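Local coordinates for protein ribulose bisphosphate carboxylase (Hyperthermus butylicus DSM 5456, PDB 6HUN) that probably adds CO2 and water to ribulose 1,5-bisphosphate, giving two molecules of 3-phosphoglycerate, in an archaeal route of AMP breakdown, at residues A88-D93 and L100-Y105; P170-V175 and A421-V426. All blocks are in the same frame, centred on the assembly; numbering follows the deposited sequence.

Contact 1 (A88-D93 and L100-Y105); sequences AYRFHD and LVWVAY
A beta hairpin in the N-terminal domain of Rubisco pairs 88-93, part of an edge strand of its sheet within this chain, with the antiparallel strand 100-105. His92 and Leu100 form a hydrogen-bonded pair, with His92 N to Leu100 O at 2.8 Å and Leu100 N to His92 O at 2.7 Å. Farther along, Tyr89 N meets Trp102 O at 3.0 Å, nearly along the C=O axis, whereas Trp102 N reaches Arg90 O from above the carbonyl plane. On one face of the sheet, Ala88, Phe91, Val101 and Val103 make an apolar layer; Phe91 and Val101 also pack on Ile55 and Ala59 of helix 55-65. The other face is built around the indole of Trp102. Arg90, its CG anti to the backbone N (chi1 -175°) and its chain extended, lays its guanidinium over one indole face, the planes only 7° apart and CZ 4.0 Å from the centroid of the six-membered ring. Arginine suits this exposed place because its methylenes pack while its charge can stay near water. A leucine at Trp102 would remove the indole face and with it this cation-pi stack, and would probably leave the Arg90 side chain less well fixed. His92 adds its methylene at the indole edge, and Tyr89 crosses the indole obliquely, its CZ 3.5 Å from Trp102 CB.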
loop_
_atom_site.group_PDB
_atom_site.type_symbol
_atom_site.label_atom_id
_atom_site.label_comp_id
_atom_site.label_asym_id
_atom_site.label_seq_id
_atom_site.Cartn_x
_atom_site.Cartn_y
_atom_site.Cartn_z
ATOM N N ALA A 88 8.195 24.869 2.779
ATOM C CA ALA A 88 7.257 25.015 3.883
ATOM C C ALA A 88 7.028 26.498 4.087
ATOM O O ALA A 88 7.977 27.211 4.410
ATOM C CB ALA A 88 7.797 24.406 5.170
ATOM N N TYR A 89 5.784 26.950 3.948
ATOM C CA TYR A 89 5.496 28.383 3.916
ATOM C C TYR A 89 4.492 28.800 4.976
ATOM O O TYR A 89 4.114 29.980 5.037
ATOM C CB TYR A 89 4.999 28.808 2.521
ATOM C CG TYR A 89 3.639 28.266 2.169
ATOM C CD1 TYR A 89 3.509 27.000 1.586
ATOM C CD2 TYR A 89 2.487 28.986 2.441
ATOM C CE1 TYR A 89 2.284 26.485 1.295
ATOM C CE2 TYR A 89 1.252 28.479 2.151
ATOM C CZ TYR A 89 1.152 27.208 1.589
ATOM O OH TYR A 89 -0.083 26.700 1.278
ATOM N N ARG A 90 4.094 27.894 5.858
ATOM C CA ARG A 90 2.995 28.225 6.742
ATOM C C ARG A 90 2.885 27.174 7.812
ATOM O O ARG A 90 2.998 25.971 7.519
ATOM C CB ARG A 90 1.681 28.332 5.971
ATOM C CG ARG A 90 0.534 28.793 6.799
ATOM C CD ARG A 90 -0.697 28.911 5.953
ATOM N NE ARG A 90 -1.877 29.038 6.788
ATOM C CZ ARG A 90 -3.105 28.796 6.361
ATOM N NH1 ARG A 90 -3.306 28.377 5.113
ATOM N NH2 ARG A 90 -4.117 28.921 7.196
ATOM N N PHE A 91 2.660 27.646 9.040
ATOM C CA PHE A 91 2.675 26.864 10.263
ATOM C C PHE A 91 1.454 27.204 11.110
ATOM O O PHE A 91 1.083 28.384 11.254
ATOM C CB PHE A 91 3.980 27.148 11.054
ATOM C CG PHE A 91 5.233 26.732 10.325
ATOM C CD1 PHE A 91 5.726 27.489 9.269
ATOM C CD2 PHE A 91 5.908 25.554 10.684
ATOM C CE1 PHE A 91 6.843 27.103 8.585
ATOM C CE2 PHE A 91 7.054 25.171 10.020
ATOM C CZ PHE A 91 7.526 25.928 8.964
ATOM N N HIS A 92 0.867 26.185 11.717
ATOM C CA HIS A 92 -0.240 26.354 12.646
ATOM C C HIS A 92 -0.040 25.414 13.822
ATOM O O HIS A 92 -0.062 24.181 13.675
ATOM C CB HIS A 92 -1.596 26.135 11.985
ATOM C CG HIS A 92 -2.753 26.290 12.925
ATOM N ND1 HIS A 92 -3.294 27.520 13.246
ATOM C CD2 HIS A 92 -3.451 25.376 13.640
ATOM C CE1 HIS A 92 -4.296 27.352 14.089
ATOM N NE2 HIS A 92 -4.418 26.063 14.342
ATOM N N ASP A 93 0.166 26.014 15.006
ATOM C CA ASP A 93 0.402 25.249 16.229
ATOM C C ASP A 93 -0.928 24.712 16.770
ATOM O O ASP A 93 -1.850 25.491 17.053
ATOM C CB ASP A 93 1.136 26.156 17.216
ATOM C CG ASP A 93 1.410 25.519 18.541
ATOM O OD1 ASP A 93 0.952 24.415 18.834
ATOM O OD2 ASP A 93 2.062 26.211 19.354
ATOM N N LEU A 100 0.208 21.977 12.133
ATOM C CA LEU A 100 -0.067 21.866 10.713
ATOM C C LEU A 100 1.025 22.624 9.978
ATOM O O LEU A 100 1.360 23.773 10.326
ATOM C CB LEU A 100 -1.458 22.394 10.338
ATOM C CG LEU A 100 -2.616 21.574 10.937
ATOM C CD1 LEU A 100 -4.008 22.224 10.582
ATOM C CD2 LEU A 100 -2.643 20.150 10.401
ATOM N N VAL A 101 1.557 22.000 8.937
ATOM C CA VAL A 101 2.556 22.602 8.083
ATOM C C VAL A 101 2.065 22.521 6.653
ATOM O O VAL A 101 1.781 21.431 6.148
ATOM C CB VAL A 101 3.937 21.926 8.209
ATOM C CG1 VAL A 101 4.935 22.624 7.269
ATOM C CG2 VAL A 101 4.430 21.966 9.640
ATOM N N TRP A 102 2.035 23.653 5.967
ATOM C CA TRP A 102 1.745 23.660 4.546
ATOM C C TRP A 102 3.046 23.710 3.777
ATOM O O TRP A 102 3.897 24.584 4.020
ATOM C CB TRP A 102 0.877 24.862 4.131
ATOM C CG TRP A 102 -0.531 24.827 4.647
ATOM C CD1 TRP A 102 -1.667 24.617 3.914
ATOM C CD2 TRP A 102 -0.966 25.041 5.999
ATOM N NE1 TRP A 102 -2.759 24.677 4.719
ATOM C CE2 TRP A 102 -2.363 24.936 6.005
ATOM C CE3 TRP A 102 -0.310 25.308 7.201
ATOM C CZ2 TRP A 102 -3.118 25.083 7.174
ATOM C CZ3 TRP A 102 -1.043 25.453 8.342
ATOM C CH2 TRP A 102 -2.437 25.349 8.328
ATOM N N VAL A 103 3.166 22.830 2.799
ATOM C CA VAL A 103 4.336 22.750 1.938
ATOM C C VAL A 103 3.866 22.896 0.503
ATOM O O VAL A 103 2.920 22.225 0.081
ATOM C CB VAL A 103 5.110 21.425 2.126
ATOM C CG1 VAL A 103 6.425 21.433 1.273
ATOM C CG2 VAL A 103 5.439 21.230 3.562
ATOM N N ALA A 104 4.518 23.780 -0.240
ATOM C CA ALA A 104 4.222 23.994 -1.643
ATOM C C ALA A 104 5.282 23.304 -2.505
ATOM O O ALA A 104 6.490 23.388 -2.215
ATOM C CB ALA A 104 4.176 25.517 -1.950
ATOM N N TYR A 105 4.818 22.640 -3.572
ATOM C CA TYR A 105 5.626 21.776 -4.457
ATOM C C TYR A 105 5.458 22.209 -5.907
ATOM O O TYR A 105 4.334 22.136 -6.439
ATOM C CB TYR A 105 5.210 20.289 -4.385
ATOM C CG TYR A 105 5.436 19.617 -3.055
ATOM C CD1 TYR A 105 4.485 19.688 -2.070
ATOM C CD2 TYR A 105 6.611 18.919 -2.787
ATOM C CE1 TYR A 105 4.676 19.118 -0.853
ATOM C CE2 TYR A 105 6.826 18.322 -1.546
ATOM C CZ TYR A 105 5.826 18.412 -0.582
ATOM O OH TYR A 105 6.012 17.832 0.657
#

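Contact 2 (P170-V175 and A421-V426)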
loop_
_atom_site.group_PDB
_atom_site.type_symbol
_atom_site.label_atom_id
_atom_site.label_comp_id
_atom_site.label_asym_id
_atom_site.label_seq_id
_atom_site.Cartn_x
_atom_site.Cartn_y
_atom_site.Cartn_z
ATOM N N PRO A 170 -31.140 5.851 -3.932
ATOM C CA PRO A 170 -29.850 5.196 -3.694
ATOM C C PRO A 170 -29.809 3.807 -4.314
ATOM O O PRO A 170 -30.817 3.106 -4.406
ATOM C CB PRO A 170 -29.761 5.101 -2.155
ATOM C CG PRO A 170 -30.775 6.039 -1.619
ATOM C CD PRO A 170 -31.855 6.194 -2.660
ATOM N N ILE A 171 -28.617 3.384 -4.698
ATOM C CA ILE A 171 -28.469 2.036 -5.218
ATOM C C ILE A 171 -28.145 1.098 -4.058
ATOM O O ILE A 171 -27.429 1.469 -3.128
ATOM C CB ILE A 171 -27.372 2.054 -6.309
ATOM C CG1 ILE A 171 -27.875 2.870 -7.515
ATOM C CG2 ILE A 171 -26.899 0.633 -6.668
ATOM C CD1 ILE A 171 -26.803 3.041 -8.578
ATOM N N LEU A 172 -28.611 -0.148 -4.137
ATOM C CA LEU A 172 -28.437 -1.126 -3.070
ATOM C C LEU A 172 -27.498 -2.257 -3.479
ATOM O O LEU A 172 -27.601 -2.790 -4.587
ATOM C CB LEU A 172 -29.785 -1.714 -2.674
ATOM C CG LEU A 172 -30.773 -0.572 -2.335
ATOM C CD1 LEU A 172 -32.204 -1.088 -2.323
ATOM C CD2 LEU A 172 -30.394 0.117 -1.038
ATOM N N ALA A 173 -26.631 -2.663 -2.547
ATOM C CA ALA A 173 -25.683 -3.760 -2.760
ATOM C C ALA A 173 -25.696 -4.710 -1.566
ATOM O O ALA A 173 -25.967 -4.293 -0.439
ATOM C CB ALA A 173 -24.271 -3.196 -2.975
ATOM N N THR A 174 -25.424 -5.996 -1.812
ATOM C CA THR A 174 -25.329 -7.006 -0.750
ATOM C C THR A 174 -24.157 -7.940 -1.009
ATOM O O THR A 174 -24.045 -8.474 -2.110
ATOM C CB THR A 174 -26.591 -7.863 -0.657
ATOM O OG1 THR A 174 -27.665 -7.047 -0.202
ATOM C CG2 THR A 174 -26.400 -9.028 0.345
ATOM N N VAL A 175 -23.339 -8.162 0.014
ATOM C CA VAL A 175 -22.371 -9.262 0.082
ATOM C C VAL A 175 -23.004 -10.495 0.734
ATOM O O VAL A 175 -23.580 -10.404 1.831
ATOM C CB VAL A 175 -21.121 -8.840 0.861
ATOM C CG1 VAL A 175 -20.062 -9.972 0.882
ATOM C CG2 VAL A 175 -20.567 -7.550 0.299
ATOM N N ALA A 421 -38.064 -5.574 1.696
ATOM C CA ALA A 421 -38.184 -4.668 2.830
ATOM C C ALA A 421 -37.264 -3.465 2.676
ATOM O O ALA A 421 -37.691 -2.317 2.849
ATOM C CB ALA A 421 -37.917 -5.417 4.137
ATOM N N VAL A 422 -35.986 -3.702 2.325
ATOM C CA VAL A 422 -35.069 -2.586 2.108
ATOM C C VAL A 422 -35.599 -1.638 1.037
ATOM O O VAL A 422 -35.544 -0.415 1.203
ATOM C CB VAL A 422 -33.666 -3.113 1.730
ATOM C CG1 VAL A 422 -32.815 -1.995 1.140
ATOM C CG2 VAL A 422 -32.993 -3.668 2.929
ATOM N N ARG A 423 -36.099 -2.185 -0.084
ATOM C CA ARG A 423 -36.623 -1.349 -1.169
ATOM C C ARG A 423 -37.852 -0.565 -0.718
ATOM O O ARG A 423 -38.022 0.607 -1.069
ATOM C CB ARG A 423 -36.963 -2.212 -2.388
ATOM C CG ARG A 423 -35.762 -2.713 -3.210
ATOM C CD ARG A 423 -35.107 -1.608 -4.083
ATOM N NE ARG A 423 -35.981 -1.040 -5.107
ATOM C CZ ARG A 423 -36.113 -1.508 -6.353
ATOM N NH1 ARG A 423 -35.443 -2.587 -6.750
ATOM N NH2 ARG A 423 -36.930 -0.904 -7.211
ATOM N N GLN A 424 -38.712 -1.184 0.080
ATOM C CA GLN A 424 -39.859 -0.430 0.578
ATOM C C GLN A 424 -39.400 0.659 1.536
ATOM O O GLN A 424 -39.917 1.783 1.501
ATOM C CB GLN A 424 -40.857 -1.368 1.245
ATOM C CG GLN A 424 -41.434 -2.363 0.292
ATOM C CD GLN A 424 -42.101 -3.506 0.995
ATOM O OE1 GLN A 424 -41.938 -3.706 2.207
ATOM N NE2 GLN A 424 -42.916 -4.247 0.246
ATOM N N ALA A 425 -38.400 0.350 2.374
ATOM C CA ALA A 425 -37.849 1.359 3.267
ATOM C C ALA A 425 -37.280 2.528 2.477
ATOM O O ALA A 425 -37.519 3.689 2.825
ATOM C CB ALA A 425 -36.787 0.734 4.171
ATOM N N VAL A 426 -36.542 2.240 1.390
ATOM C CA VAL A 426 -36.035 3.304 0.525
ATOM C C VAL A 426 -37.167 4.072 -0.128
ATOM O O VAL A 426 -37.075 5.295 -0.314
ATOM C CB VAL A 426 -35.084 2.700 -0.526
ATOM C CG1 VAL A 426 -34.730 3.714 -1.635
ATOM C CG2 VAL A 426 -33.832 2.271 0.200
#
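Leu172, on the first strand of the catalytic TIM barrel, is the main bump here, a branched tip pushed from the barrel wall toward helix 415-431. Its CG lies anti to the carbonyl carbon (chi1 -53°), and its forked end enters a shallow hollow between Val422, Arg423 and Val426, residues that share one side of the helix. CD1 goes deepest, 3.6 Å from Val422 CG1 and 3.4 Å from Arg423 CD. The other methyl also approaches Val422, and Leu172 CD2 comes to 4.2 Å from Val426 CG2. A second, smaller meeting is tip to tip, Pro170 CD against Val426 CG1 at 3.9 Å. Compact beta-branched valines suit the helix side, since their methyls stand close to the backbone and make a low, firm surface for leucine. Arg423 serves differently: its chain, bent at chi2 and chi3, offers methylenes to Leu172 while its charged end forms a salt bridge with Glu236. No hydrogen bond joins the two segments, so shape and apolar contact carry the packing. Around them, Leu389 of helix 389-396 touches both valines, Pro170 and Leu172 rest on Met402 of strand 401-403, and strand 201-203 lies along the other edge of strand 171-174.

In the fold
Along the chain the two contacts come in series, the hairpin of contact 1 being complete before contact 2 opens. Their centres are about 44 Å apart, on opposite sides of the chain's centre, and their nearest atoms are about 33 Å apart, so they do not touch. They share no strand, helix or sheet. Contact 1 joins neighbouring strands of the mixed N-terminal sheet across a short loop, whereas contact 2 links the first barrel strand to a helix segment that begins 246 residues after 170-175 ends, beyond the eighth strand, where the barrel closes. Together they represent the two-domain plan of the Rubisco large chain, with the predicted substrate and metal residues lying in the barrel, away from contact 1.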